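Local coordinates for protein putative peptidase (Chlamydophila abortus, PDB 3CE2) that is a putative zinc metallopeptidase of the M3B (oligopeptidase F) family, probably degrading small bioactive peptides, at residues K85-T99 with N367-D381. Sequence-based numbering, arbitrary orientation.
Sequences KLYVYAHLTHDQDIT and NLNKRSGAYSSGCYD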
loop_
_atom_site.group_PDB
_atom_site.type_symbol
_atom_site.label_atom_id
_atom_site.label_comp_id
_atom_site.label_asym_id
_atom_site.label_seq_id
_atom_site.Cartn_x
_atom_site.Cartn_y
_atom_site.Cartn_z
ATOM N N LYS A 85 19.298 11.599 -1.461
ATOM C CA LYS A 85 20.243 11.079 -2.427
ATOM C C LYS A 85 21.241 10.163 -1.697
ATOM O O LYS A 85 21.526 9.059 -2.140
ATOM C CB LYS A 85 20.953 12.259 -3.094
ATOM C CG LYS A 85 21.904 11.958 -4.228
ATOM C CD LYS A 85 22.346 13.294 -4.838
ATOM C CE LYS A 85 23.622 13.174 -5.677
ATOM N NZ LYS A 85 23.395 12.535 -7.018
ATOM N N LEU A 86 21.760 10.617 -0.562
ATOM C CA LEU A 86 22.751 9.850 0.165
ATOM C C LEU A 86 22.088 8.630 0.763
ATOM O O LEU A 86 22.690 7.558 0.852
ATOM C CB LEU A 86 23.339 10.669 1.297
ATOM C CG LEU A 86 24.266 11.823 0.944
ATOM C CD1 LEU A 86 24.363 12.750 2.171
ATOM C CD2 LEU A 86 25.628 11.306 0.488
ATOM N N TYR A 87 20.846 8.782 1.192
ATOM C CA TYR A 87 20.176 7.649 1.773
ATOM C C TYR A 87 20.000 6.527 0.763
ATOM O O TYR A 87 20.360 5.377 0.994
ATOM C CB TYR A 87 18.824 8.051 2.294
ATOM C CG TYR A 87 18.179 6.920 3.025
ATOM C CD1 TYR A 87 18.382 6.755 4.405
ATOM C CD2 TYR A 87 17.392 5.984 2.345
ATOM C CE1 TYR A 87 17.790 5.709 5.095
ATOM C CE2 TYR A 87 16.797 4.927 3.022
ATOM C CZ TYR A 87 17.004 4.800 4.398
ATOM O OH TYR A 87 16.429 3.766 5.071
ATOM N N VAL A 88 19.432 6.888 -0.367
ATOM C CA VAL A 88 19.092 5.954 -1.380
ATOM C C VAL A 88 20.343 5.211 -1.777
ATOM O O VAL A 88 20.335 3.985 -1.895
ATOM C CB VAL A 88 18.441 6.695 -2.572
ATOM C CG1 VAL A 88 18.473 5.850 -3.830
ATOM C CG2 VAL A 88 16.992 7.084 -2.200
ATOM N N TYR A 89 21.433 5.944 -1.953
ATOM C CA TYR A 89 22.688 5.318 -2.366
ATOM C C TYR A 89 23.177 4.286 -1.347
ATOM O O TYR A 89 23.562 3.186 -1.716
ATOM C CB TYR A 89 23.781 6.360 -2.566
ATOM C CG TYR A 89 25.080 5.736 -2.971
ATOM C CD1 TYR A 89 25.381 5.558 -4.307
ATOM C CD2 TYR A 89 26.001 5.300 -2.020
ATOM C CE1 TYR A 89 26.546 4.980 -4.701
ATOM C CE2 TYR A 89 27.184 4.703 -2.404
ATOM C CZ TYR A 89 27.449 4.550 -3.754
ATOM O OH TYR A 89 28.619 3.982 -4.199
ATOM N N ALA A 90 23.182 4.655 -0.068
ATOM C CA ALA A 90 23.609 3.746 1.002
ATOM C C ALA A 90 22.686 2.513 1.129
ATOM O O ALA A 90 23.149 1.366 1.207
ATOM C CB ALA A 90 23.684 4.491 2.312
ATOM N N HIS A 91 21.383 2.765 1.132
ATOM C CA HIS A 91 20.374 1.707 1.269
ATOM C C HIS A 91 20.418 0.712 0.098
ATOM O O HIS A 91 20.314 -0.498 0.287
ATOM C CB HIS A 91 18.985 2.344 1.434
ATOM C CG HIS A 91 17.850 1.414 1.164
ATOM N ND1 HIS A 91 17.177 1.391 -0.045
ATOM C CD2 HIS A 91 17.259 0.479 1.949
ATOM C CE1 HIS A 91 16.231 0.469 0.003
ATOM N NE2 HIS A 91 16.256 -0.094 1.201
ATOM N N LEU A 92 20.581 1.222 -1.114
ATOM C CA LEU A 92 20.658 0.350 -2.271
ATOM C C LEU A 92 21.922 -0.499 -2.165
ATOM O O LEU A 92 21.900 -1.681 -2.500
ATOM C CB LEU A 92 20.690 1.161 -3.572
ATOM C CG LEU A 92 19.490 1.965 -4.064
ATOM C CD1 LEU A 92 19.848 2.616 -5.415
ATOM C CD2 LEU A 92 18.244 1.104 -4.192
ATOM N N THR A 93 23.022 0.117 -1.717
ATOM C CA THR A 93 24.318 -0.566 -1.588
ATOM C C THR A 93 24.217 -1.709 -0.568
ATOM O O THR A 93 24.584 -2.846 -0.852
ATOM C CB THR A 93 25.457 0.436 -1.190
ATOM O OG1 THR A 93 25.743 1.307 -2.298
ATOM C CG2 THR A 93 26.742 -0.301 -0.788
ATOM N N HIS A 94 23.674 -1.384 0.599
ATOM C CA HIS A 94 23.378 -2.332 1.647
ATOM C C HIS A 94 22.547 -3.516 1.180
ATOM O O HIS A 94 22.765 -4.632 1.609
ATOM C CB HIS A 94 22.671 -1.597 2.786
ATOM C CG HIS A 94 22.124 -2.494 3.852
ATOM N ND1 HIS A 94 22.930 -3.236 4.691
ATOM C CD2 HIS A 94 20.848 -2.741 4.241
ATOM C CE1 HIS A 94 22.172 -3.903 5.546
ATOM N NE2 HIS A 94 20.906 -3.621 5.296
ATOM N N ASP A 95 21.583 -3.289 0.301
ATOM C CA ASP A 95 20.679 -4.359 -0.073
ATOM C C ASP A 95 21.311 -5.351 -1.036
ATOM O O ASP A 95 20.791 -6.462 -1.243
ATOM C CB ASP A 95 19.390 -3.788 -0.646
ATOM C CG ASP A 95 18.467 -3.247 0.428
ATOM O OD1 ASP A 95 18.746 -3.479 1.625
ATOM O OD2 ASP A 95 17.464 -2.587 0.077
ATOM N N GLN A 96 22.435 -4.959 -1.630
ATOM C CA GLN A 96 23.176 -5.870 -2.505
ATOM C C GLN A 96 23.753 -7.054 -1.729
ATOM O O GLN A 96 23.876 -8.158 -2.273
ATOM C CB GLN A 96 24.292 -5.121 -3.220
ATOM C CG GLN A 96 23.787 -4.319 -4.382
ATOM C CD GLN A 96 24.725 -3.205 -4.798
ATOM O OE1 GLN A 96 24.414 -2.448 -5.704
ATOM N NE2 GLN A 96 25.858 -3.089 -4.130
ATOM N N ASP A 97 24.086 -6.796 -0.458
ATOM C CA ASP A 97 24.689 -7.768 0.462
ATOM C C ASP A 97 24.497 -7.293 1.908
ATOM O O ASP A 97 25.218 -6.438 2.393
ATOM C CB ASP A 97 26.176 -7.956 0.135
ATOM C CG ASP A 97 26.892 -8.882 1.118
ATOM O OD1 ASP A 97 26.243 -9.478 2.025
ATOM O OD2 ASP A 97 28.133 -8.998 0.979
ATOM N N ILE A 98 23.517 -7.845 2.601
ATOM C CA ILE A 98 23.051 -7.208 3.831
ATOM C C ILE A 98 23.978 -7.406 5.032
ATOM O O ILE A 98 23.816 -6.767 6.078
ATOM C CB ILE A 98 21.606 -7.602 4.150
ATOM C CG1 ILE A 98 21.509 -9.100 4.472
ATOM C CG2 ILE A 98 20.689 -7.230 2.956
ATOM C CD1 ILE A 98 20.060 -9.570 4.815
ATOM N N THR A 99 24.970 -8.273 4.869
ATOM C CA THR A 99 25.912 -8.531 5.949
ATOM C C THR A 99 27.197 -7.723 5.816
ATOM O O THR A 99 27.941 -7.584 6.774
ATOM C CB THR A 99 26.315 -9.990 6.014
ATOM O OG1 THR A 99 27.222 -10.256 4.942
ATOM C CG2 THR A 99 25.090 -10.900 5.935
ATOM N N ASN A 367 21.715 -13.110 -4.992
ATOM C CA ASN A 367 23.075 -13.462 -4.625
ATOM C C ASN A 367 23.174 -13.595 -3.119
ATOM O O ASN A 367 22.252 -13.216 -2.388
ATOM C CB ASN A 367 24.112 -12.487 -5.192
ATOM C CG ASN A 367 23.925 -11.054 -4.696
ATOM O OD1 ASN A 367 23.534 -10.172 -5.469
ATOM N ND2 ASN A 367 24.208 -10.814 -3.419
ATOM N N LEU A 368 24.285 -14.134 -2.650
ATOM C CA LEU A 368 24.415 -14.416 -1.242
ATOM C C LEU A 368 24.109 -13.147 -0.457
ATOM O O LEU A 368 24.741 -12.122 -0.676
ATOM C CB LEU A 368 25.825 -14.910 -0.922
ATOM C CG LEU A 368 25.998 -15.335 0.539
ATOM C CD1 LEU A 368 25.419 -16.736 0.792
ATOM C CD2 LEU A 368 27.456 -15.250 0.907
ATOM N N ASN A 369 23.114 -13.213 0.423
ATOM C CA ASN A 369 22.802 -12.108 1.328
ATOM C C ASN A 369 22.208 -10.827 0.727
ATOM O O ASN A 369 22.183 -9.775 1.391
ATOM C CB ASN A 369 24.014 -11.796 2.193
ATOM C CG ASN A 369 24.338 -12.930 3.154
ATOM O OD1 ASN A 369 25.495 -13.270 3.338
ATOM N ND2 ASN A 369 23.305 -13.532 3.752
ATOM N N LYS A 370 21.734 -10.921 -0.519
ATOM C CA LYS A 370 20.980 -9.851 -1.140
ATOM C C LYS A 370 19.623 -9.746 -0.450
ATOM O O LYS A 370 19.039 -10.770 -0.124
ATOM C CB LYS A 370 20.783 -10.149 -2.624
ATOM C CG LYS A 370 20.126 -8.985 -3.397
ATOM C CD LYS A 370 19.900 -9.380 -4.844
ATOM C CE LYS A 370 19.147 -8.332 -5.624
ATOM N NZ LYS A 370 19.210 -8.660 -7.085
ATOM N N ARG A 371 19.130 -8.530 -0.204
ATOM C CA ARG A 371 17.789 -8.345 0.380
ATOM C C ARG A 371 16.768 -9.224 -0.352
ATOM O O ARG A 371 16.842 -9.384 -1.577
ATOM C CB ARG A 371 17.365 -6.877 0.307
ATOM C CG ARG A 371 15.979 -6.566 0.888
ATOM C CD ARG A 371 16.020 -6.694 2.393
ATOM N NE ARG A 371 16.934 -5.712 2.996
ATOM C CZ ARG A 371 17.464 -5.810 4.220
ATOM N NH1 ARG A 371 17.189 -6.861 4.989
ATOM N NH2 ARG A 371 18.282 -4.865 4.677
ATOM N N SER A 372 15.824 -9.795 0.395
ATOM C CA SER A 372 14.763 -10.645 -0.176
ATOM C C SER A 372 13.629 -9.875 -0.858
ATOM O O SER A 372 13.441 -8.658 -0.637
ATOM C CB SER A 372 14.116 -11.476 0.933
ATOM O OG SER A 372 14.760 -12.722 1.043
ATOM N N GLY A 373 12.837 -10.614 -1.631
ATOM C CA GLY A 373 11.631 -10.073 -2.243
ATOM C C GLY A 373 11.934 -9.076 -3.354
ATOM O O GLY A 373 12.846 -9.307 -4.155
ATOM N N ALA A 374 11.185 -7.969 -3.382
ATOM C CA ALA A 374 11.255 -6.986 -4.475
ATOM C C ALA A 374 10.744 -5.592 -4.097
ATOM O O ALA A 374 9.916 -5.442 -3.194
ATOM C CB ALA A 374 10.494 -7.499 -5.688
ATOM N N TYR A 375 11.240 -4.578 -4.800
ATOM C CA TYR A 375 10.779 -3.204 -4.602
ATOM C C TYR A 375 11.268 -2.250 -5.682
ATOM O O TYR A 375 12.102 -2.608 -6.507
ATOM C CB TYR A 375 11.204 -2.664 -3.224
ATOM C CG TYR A 375 12.696 -2.489 -3.049
ATOM C CD1 TYR A 375 13.412 -1.544 -3.806
ATOM C CD2 TYR A 375 13.397 -3.251 -2.110
ATOM C CE1 TYR A 375 14.788 -1.371 -3.627
ATOM C CE2 TYR A 375 14.776 -3.089 -1.920
ATOM C CZ TYR A 375 15.467 -2.150 -2.678
ATOM O OH TYR A 375 16.829 -2.009 -2.497
ATOM N N SER A 376 10.721 -1.031 -5.650
ATOM C CA SER A 376 11.189 0.099 -6.440
ATOM C C SER A 376 11.611 1.185 -5.497
ATOM O O SER A 376 10.973 1.425 -4.479
ATOM C CB SER A 376 10.062 0.659 -7.284
ATOM O OG SER A 376 9.215 -0.394 -7.672
ATOM N N SER A 377 12.679 1.876 -5.845
ATOM C CA SER A 377 13.158 2.940 -5.001
ATOM C C SER A 377 13.883 3.913 -5.907
ATOM O O SER A 377 13.843 3.776 -7.119
ATOM C CB SER A 377 14.082 2.375 -3.899
ATOM O OG SER A 377 14.615 3.401 -3.083
ATOM N N GLY A 378 14.557 4.886 -5.316
ATOM C CA GLY A 378 15.243 5.912 -6.077
ATOM C C GLY A 378 14.866 7.194 -5.395
ATOM O O GLY A 378 14.169 7.178 -4.384
ATOM N N CYS A 379 15.332 8.314 -5.910
ATOM C CA CYS A 379 14.880 9.585 -5.360
ATOM C C CYS A 379 14.788 10.543 -6.506
ATOM O O CYS A 379 14.969 10.146 -7.669
ATOM C CB CYS A 379 15.860 10.126 -4.318
ATOM S SG CYS A 379 17.525 10.277 -5.000
ATOM N N TYR A 380 14.549 11.805 -6.165
ATOM C CA TYR A 380 14.303 12.837 -7.157
ATOM C C TYR A 380 15.394 12.868 -8.201
ATOM O O TYR A 380 15.119 13.035 -9.385
ATOM C CB TYR A 380 14.139 14.202 -6.488
ATOM C CG TYR A 380 13.568 15.254 -7.398
ATOM C CD1 TYR A 380 12.201 15.285 -7.686
ATOM C CD2 TYR A 380 14.398 16.217 -7.985
ATOM C CE1 TYR A 380 11.668 16.253 -8.529
ATOM C CE2 TYR A 380 13.884 17.188 -8.832
ATOM C CZ TYR A 380 12.517 17.209 -9.099
ATOM O OH TYR A 380 12.005 18.177 -9.935
ATOM N N ASP A 381 16.625 12.636 -7.769
ATOM C CA ASP A 381 17.777 12.788 -8.655
ATOM C C ASP A 381 18.198 11.556 -9.477
ATOM O O ASP A 381 18.920 11.678 -10.467
ATOM C CB ASP A 381 18.944 13.392 -7.870
ATOM C CG ASP A 381 18.654 14.830 -7.438
ATOM O OD1 ASP A 381 18.415 15.671 -8.338
ATOM O OD2 ASP A 381 18.637 15.113 -6.214
#
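Ile-98 CG2 sits over the centre of one face of the Arg-371 guanidinium, 3.7 Å from Arg-371 CZ. Asp-95 OD1 and His-94 NE2 lie at the guanidinium edge. Arg-371 NE makes a salt bridge to Asp-95 OD1 over 3.2 Å. The carboxylate stands at 90° to the guanidinium, and OD1 is met from above its own plane. A bend in the Arg-371 chain at chi2 and chi3 (71° and 63°) turns the group back to this acid.

The Tyr-375 ring has Leu-92 CD2 and Asp-95 OD2 at its edge. Tyr-375 OH donates to the anti lone pair of Asp-95 OD2 over 2.7 Å. The two carboxylate oxygens thus serve different partners. The His-91 ring meets Tyr-375 obliquely, with CE1 3.8 Å from Tyr-375 CZ.

Segment 367-381 carries the edge strand 375-377, which pairs with strand 385-387. Ser-376 OG hydrogen-bonds to Glu-403 OE1 of the HExxH helix, whose His-402 and His-406 bind zinc with Glu-430. The contact therefore joins the end of helix 66-96 to the edge strand near the metal site; the side chain of Tyr-375 is about 8 Å from the zinc ion.

Backbone oxygens of Asp-95 and Gln-96 accept bonds from the loop. Arg-371 N reaches Asp-95 O at 2.8 Å. Asn-367 ND2 donates almost straight to Gln-96 O, which lies in its amide plane. Asn-367 also leads into a type II turn ending at Lys-370. Asn-369 O in that turn accepts from Ile-98 N.

At the other end, Val-88 CG2 rests 3.9 Å from Cys-379 CB, and Cys-379 SG faces Lys-85 CA at 3.8 Å.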